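PDB 1XT5: variable region-containing chitin-binding protein 3 from Branchiostoma floridae, which probably binds and hydrolyses chitin as a full-length immune-type receptor, of which this chain is an immunoglobulin V-set domain. Local coordinates for residues A[4-18]-A[120-134]. Numbering follows the deposited sequence.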
loop_
_atom_site.group_PDB
_atom_site.type_symbol
_atom_site.label_atom_id
_atom_site.label_comp_id
_atom_site.label_asym_id
_atom_site.label_seq_id
_atom_site.Cartn_x
_atom_site.Cartn_y
_atom_site.Cartn_z
ATOM N N ILE A 4 -9.349 2.750 15.698
ATOM C CA ILE A 4 -7.945 3.183 15.597
ATOM C C ILE A 4 -7.199 2.304 14.615
ATOM O O ILE A 4 -7.091 1.100 14.768
ATOM C CB ILE A 4 -7.228 3.195 16.968
ATOM C CG1 ILE A 4 -7.998 4.063 17.982
ATOM C CG2 ILE A 4 -5.794 3.635 16.786
ATOM C CD1 ILE A 4 -7.412 4.080 19.363
ATOM N N MET A 5 -6.649 2.934 13.593
ATOM C CA MET A 5 -5.813 2.276 12.595
ATOM C C MET A 5 -4.375 2.186 12.989
ATOM O O MET A 5 -3.789 3.176 13.420
ATOM C CB MET A 5 -5.921 3.074 11.293
ATOM C CG MET A 5 -5.235 2.371 10.110
ATOM S SD MET A 5 -6.073 0.908 9.550
ATOM C CE MET A 5 -7.498 1.658 8.736
ATOM N N THR A 6 -3.729 1.038 12.776
ATOM C CA THR A 6 -2.286 0.946 12.967
ATOM C C THR A 6 -1.691 0.136 11.823
ATOM O O THR A 6 -2.052 -1.054 11.662
ATOM C CB THR A 6 -1.911 0.305 14.301
ATOM O OG1 THR A 6 -2.410 1.089 15.382
ATOM C CG2 THR A 6 -0.379 0.225 14.459
ATOM N N VAL A 7 -0.806 0.740 11.074
ATOM C CA VAL A 7 -0.041 0.068 10.018
ATOM C C VAL A 7 1.277 -0.376 10.602
ATOM O O VAL A 7 1.871 0.284 11.433
ATOM C CB VAL A 7 0.143 1.047 8.827
ATOM C CG1 VAL A 7 1.224 0.574 7.845
ATOM C CG2 VAL A 7 -1.163 1.262 8.093
ATOM N N ARG A 8 1.743 -1.553 10.155
ATOM C CA ARG A 8 3.072 -2.053 10.475
ATOM C C ARG A 8 3.769 -2.511 9.220
ATOM O O ARG A 8 3.156 -2.930 8.239
ATOM C CB ARG A 8 2.988 -3.155 11.535
ATOM C CG ARG A 8 2.533 -2.655 12.893
ATOM C CD ARG A 8 2.523 -3.788 13.942
ATOM N NE ARG A 8 2.203 -3.225 15.255
ATOM C CZ ARG A 8 1.226 -2.874 16.005
ATOM N NH1 ARG A 8 -0.104 -2.992 15.838
ATOM N NH2 ARG A 8 1.574 -2.319 17.197
ATOM N N THR A 9 5.104 -2.486 9.268
ATOM C CA THR A 9 5.961 -2.878 8.179
ATOM C C THR A 9 7.132 -3.698 8.727
ATOM O O THR A 9 7.881 -3.217 9.553
ATOM C CB THR A 9 6.587 -1.686 7.492
ATOM O OG1 THR A 9 7.131 -0.760 8.454
ATOM C CG2 THR A 9 5.585 -0.878 6.666
ATOM N N THR A 10 7.270 -4.926 8.258
ATOM C CA THR A 10 8.365 -5.762 8.702
ATOM C C THR A 10 9.724 -5.233 8.229
ATOM O O THR A 10 10.735 -5.494 8.879
ATOM C CB THR A 10 8.250 -7.219 8.226
ATOM O OG1 THR A 10 8.152 -7.257 6.804
ATOM C CG2 THR A 10 7.053 -7.899 8.855
ATOM N N HIS A 11 9.722 -4.523 7.087
ATOM C CA HIS A 11 10.910 -4.046 6.454
ATOM C C HIS A 11 10.821 -2.544 6.208
ATOM O O HIS A 11 9.829 -2.074 5.625
ATOM C CB HIS A 11 11.164 -4.741 5.112
ATOM C CG HIS A 11 11.521 -6.167 5.268
ATOM N ND1 HIS A 11 10.655 -7.122 5.737
ATOM C CD2 HIS A 11 12.692 -6.789 4.970
ATOM C CE1 HIS A 11 11.274 -8.300 5.737
ATOM N NE2 HIS A 11 12.533 -8.122 5.268
ATOM N N THR A 12 11.832 -1.788 6.601
ATOM C CA THR A 12 11.927 -0.384 6.279
ATOM C C THR A 12 12.607 -0.105 4.957
ATOM O O THR A 12 12.549 1.008 4.444
ATOM C CB THR A 12 12.589 0.402 7.415
ATOM O OG1 THR A 12 13.875 -0.153 7.670
ATOM C CG2 THR A 12 11.764 0.344 8.686
ATOM N N GLU A 13 13.236 -1.134 4.407
ATOM C CA GLU A 13 13.851 -1.043 3.080
ATOM C C GLU A 13 13.912 -2.448 2.488
ATOM O O GLU A 13 14.039 -3.428 3.216
ATOM C CB GLU A 13 15.219 -0.378 3.153
ATOM C CG GLU A 13 16.222 -1.162 3.948
ATOM C CD GLU A 13 17.568 -0.425 3.942
ATOM O OE1 GLU A 13 18.470 -0.865 3.233
ATOM O OE2 GLU A 13 17.687 0.632 4.595
ATOM N N VAL A 14 13.882 -2.484 1.187
ATOM C CA VAL A 14 14.008 -3.670 0.338
ATOM C C VAL A 14 14.853 -3.294 -0.856
ATOM O O VAL A 14 14.852 -2.160 -1.288
ATOM C CB VAL A 14 12.644 -4.240 -0.099
ATOM C CG1 VAL A 14 11.823 -4.620 1.141
ATOM C CG2 VAL A 14 11.847 -3.296 -0.962
ATOM N N GLU A 15 15.598 -4.246 -1.392
ATOM C CA GLU A 15 16.483 -4.002 -2.549
ATOM C C GLU A 15 16.151 -5.030 -3.628
ATOM O O GLU A 15 15.908 -6.209 -3.311
ATOM C CB GLU A 15 17.927 -4.052 -2.138
ATOM C CG GLU A 15 18.881 -3.793 -3.276
ATOM C CD GLU A 15 20.326 -3.500 -2.902
ATOM O OE1 GLU A 15 21.125 -3.416 -3.858
ATOM O OE2 GLU A 15 20.624 -3.391 -1.704
ATOM N N VAL A 16 16.223 -4.605 -4.884
ATOM C CA VAL A 16 16.093 -5.492 -6.021
ATOM C C VAL A 16 16.886 -4.944 -7.191
ATOM O O VAL A 16 17.142 -3.745 -7.283
ATOM C CB VAL A 16 14.606 -5.572 -6.430
ATOM C CG1 VAL A 16 14.096 -4.305 -7.065
ATOM C CG2 VAL A 16 14.389 -6.779 -7.328
ATOM N N HIS A 17 17.255 -5.831 -8.116
ATOM C CA HIS A 17 17.840 -5.379 -9.381
ATOM C C HIS A 17 16.754 -4.816 -10.293
ATOM O O HIS A 17 15.624 -5.319 -10.296
ATOM C CB HIS A 17 18.506 -6.636 -9.985
ATOM C CG HIS A 17 19.569 -7.358 -9.232
ATOM N ND1 HIS A 17 19.608 -8.643 -8.752
ATOM C CD2 HIS A 17 20.774 -6.864 -8.883
ATOM C CE1 HIS A 17 20.784 -8.875 -8.146
ATOM N NE2 HIS A 17 21.540 -7.775 -8.209
ATOM N N ALA A 18 17.112 -3.863 -11.144
ATOM C CA ALA A 18 16.178 -3.363 -12.157
ATOM C C ALA A 18 15.865 -4.545 -13.051
ATOM O O ALA A 18 16.737 -5.369 -13.418
ATOM C CB ALA A 18 16.714 -2.150 -12.889
ATOM N N PHE A 120 -7.598 9.293 14.131
ATOM C CA PHE A 120 -7.396 7.905 14.468
ATOM C C PHE A 120 -7.633 6.962 13.296
ATOM O O PHE A 120 -7.160 5.817 13.328
ATOM C CB PHE A 120 -8.291 7.459 15.618
ATOM C CG PHE A 120 -8.087 8.210 16.930
ATOM C CD1 PHE A 120 -8.981 9.205 17.318
ATOM C CD2 PHE A 120 -7.022 7.908 17.750
ATOM C CE1 PHE A 120 -8.838 9.841 18.531
ATOM C CE2 PHE A 120 -6.914 8.536 18.963
ATOM C CZ PHE A 120 -7.786 9.509 19.372
ATOM N N GLY A 121 -8.333 7.409 12.252
ATOM C CA GLY A 121 -8.786 6.526 11.195
ATOM C C GLY A 121 -7.859 6.294 10.054
ATOM O O GLY A 121 -8.246 5.608 9.105
ATOM N N LEU A 122 -6.624 6.829 10.061
ATOM C CA LEU A 122 -5.638 6.631 9.031
ATOM C C LEU A 122 -4.294 6.300 9.670
ATOM O O LEU A 122 -3.982 6.861 10.720
ATOM C CB LEU A 122 -5.452 7.905 8.127
ATOM C CG LEU A 122 -4.470 7.828 6.962
ATOM C CD1 LEU A 122 -4.930 8.743 5.868
ATOM C CD2 LEU A 122 -3.028 8.227 7.327
ATOM N N ASP A 123 -3.497 5.441 9.026
ATOM C CA ASP A 123 -2.085 5.355 9.377
ATOM C C ASP A 123 -1.308 5.090 8.108
ATOM O O ASP A 123 -1.879 4.648 7.099
ATOM C CB ASP A 123 -1.821 4.305 10.466
ATOM C CG ASP A 123 -0.465 4.410 11.123
ATOM O OD1 ASP A 123 0.171 5.504 11.038
ATOM O OD2 ASP A 123 -0.026 3.425 11.734
ATOM N N ALA A 124 -0.013 5.319 8.146
ATOM C CA ALA A 124 0.857 5.061 7.000
ATOM C C ALA A 124 2.275 4.879 7.496
ATOM O O ALA A 124 2.702 5.565 8.423
ATOM C CB ALA A 124 0.813 6.236 6.004
ATOM N N LYS A 125 3.013 3.988 6.833
ATOM C CA LYS A 125 4.434 3.802 7.054
ATOM C C LYS A 125 5.099 3.628 5.705
ATOM O O LYS A 125 4.460 3.172 4.746
ATOM C CB LYS A 125 4.749 2.605 7.940
ATOM C CG LYS A 125 4.348 2.807 9.380
ATOM C CD LYS A 125 4.641 1.628 10.261
ATOM C CE LYS A 125 4.609 1.937 11.754
ATOM N NZ LYS A 125 3.337 2.535 12.169
ATOM N N SER A 126 6.397 3.946 5.637
ATOM C CA SER A 126 7.107 3.873 4.364
ATOM C C SER A 126 8.121 2.744 4.341
ATOM O O SER A 126 8.735 2.369 5.336
ATOM C CB SER A 126 7.785 5.194 4.008
ATOM O OG SER A 126 9.001 5.399 4.711
ATOM N N VAL A 127 8.317 2.242 3.114
ATOM C CA VAL A 127 9.314 1.234 2.792
ATOM C C VAL A 127 10.162 1.813 1.639
ATOM O O VAL A 127 9.611 2.185 0.616
ATOM C CB VAL A 127 8.662 -0.082 2.346
ATOM C CG1 VAL A 127 9.720 -1.142 2.139
ATOM C CG2 VAL A 127 7.644 -0.563 3.378
ATOM N N VAL A 128 11.455 1.900 1.865
ATOM C CA VAL A 128 12.348 2.322 0.798
ATOM C C VAL A 128 12.637 1.200 -0.140
ATOM O O VAL A 128 12.889 0.056 0.306
ATOM C CB VAL A 128 13.674 2.861 1.451
ATOM C CG1 VAL A 128 14.768 3.024 0.413
ATOM C CG2 VAL A 128 13.418 4.173 2.126
ATOM N N LEU A 129 12.626 1.490 -1.412
ATOM C CA LEU A 129 13.053 0.566 -2.454
ATOM C C LEU A 129 14.419 1.063 -3.008
ATOM O O LEU A 129 14.484 2.154 -3.535
ATOM C CB LEU A 129 12.058 0.514 -3.579
ATOM C CG LEU A 129 12.457 -0.405 -4.763
ATOM C CD1 LEU A 129 12.719 -1.818 -4.291
ATOM C CD2 LEU A 129 11.378 -0.292 -5.834
ATOM N N LYS A 130 15.412 0.225 -2.832
ATOM C CA LYS A 130 16.729 0.408 -3.431
ATOM C C LYS A 130 16.815 -0.418 -4.680
ATOM O O LYS A 130 16.481 -1.625 -4.688
ATOM C CB LYS A 130 17.850 0.002 -2.474
ATOM C CG LYS A 130 17.998 0.839 -1.253
ATOM C CD LYS A 130 19.032 0.217 -0.306
ATOM C CE LYS A 130 19.521 1.088 0.766
ATOM N NZ LYS A 130 20.468 0.433 1.720
ATOM N N VAL A 131 17.197 0.208 -5.788
ATOM C CA VAL A 131 17.392 -0.472 -7.055
ATOM C C VAL A 131 18.887 -0.635 -7.239
ATOM O O VAL A 131 19.589 0.342 -7.395
ATOM C CB VAL A 131 16.697 0.241 -8.221
ATOM C CG1 VAL A 131 16.918 -0.509 -9.524
ATOM C CG2 VAL A 131 15.219 0.448 -7.925
ATOM N N THR A 132 19.372 -1.873 -7.210
ATOM C CA THR A 132 20.798 -2.150 -7.280
ATOM C C THR A 132 21.412 -1.532 -8.501
ATOM O O THR A 132 20.890 -1.727 -9.599
ATOM C CB THR A 132 21.025 -3.673 -7.305
ATOM O OG1 THR A 132 20.274 -4.225 -6.186
ATOM C CG2 THR A 132 22.478 -4.079 -7.201
ATOM N N GLY A 133 22.507 -0.811 -8.306
ATOM C CA GLY A 133 23.185 -0.188 -9.397
ATOM C C GLY A 133 22.589 1.091 -9.869
ATOM O O GLY A 133 23.108 1.666 -10.841
ATOM N N HIS A 134 21.535 1.562 -9.202
ATOM C CA HIS A 134 20.881 2.827 -9.580
ATOM C C HIS A 134 20.703 3.714 -8.367
ATOM O O HIS A 134 21.028 4.883 -8.432
ATOM C CB HIS A 134 19.555 2.546 -10.311
ATOM C CG HIS A 134 19.810 1.925 -11.614
ATOM N ND1 HIS A 134 19.741 0.644 -11.988
ATOM C CD2 HIS A 134 20.332 2.669 -12.652
ATOM C CE1 HIS A 134 20.192 0.557 -13.264
ATOM N NE2 HIS A 134 20.550 1.796 -13.675
HETATM O O HOH W 1 19.850 -3.153 -11.558
#
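K125 reaches from strand 122-132 over to V7 of strand 4-8, where no backbone pairing joins the two. Its CB rests on T9 CG2 (3.8 Å) and touches V7 CG1. CG keeps to the same V7 methyl, and CD passes between V7 O and T9 OG1. CE runs on beside V7 O, and a bend at the last torsion of K125 (chi4 55°) turns K125 NZ onto V7 O at 2.8 Å. The ammonium also makes a longer salt bridge to D123 OD2, 3.5 Å from K125 NZ. That carboxylate oxygen, D123 OD2, takes the V7 N-H on its anti side at 2.9 Å from V7 N, so lysine and aspartate satisfy both backbone polar groups of V7.

Beyond the T9-T12 loop the chain switches sheets, and strand 13-17 pairs in parallel with 122-132: V14 N bonds V128 O, V14 O takes K130 N, and V16 repeats the pattern with K130 O and T132 N. On one face, the extended K130 side chain brings K130 NZ to E13 OE1 at 2.8 Å, a salt bridge on the syn side, while T132 OG1 donates to the anti lone pair of E15 OE1 (2.6 Å). Towards the far end, V131 CG1 packs against A18 CB (3.7 Å).

A first strand split between two sheets, its second half parallel to the last strand, is the A-A'-G arrangement of the immunoglobulin V-set fold.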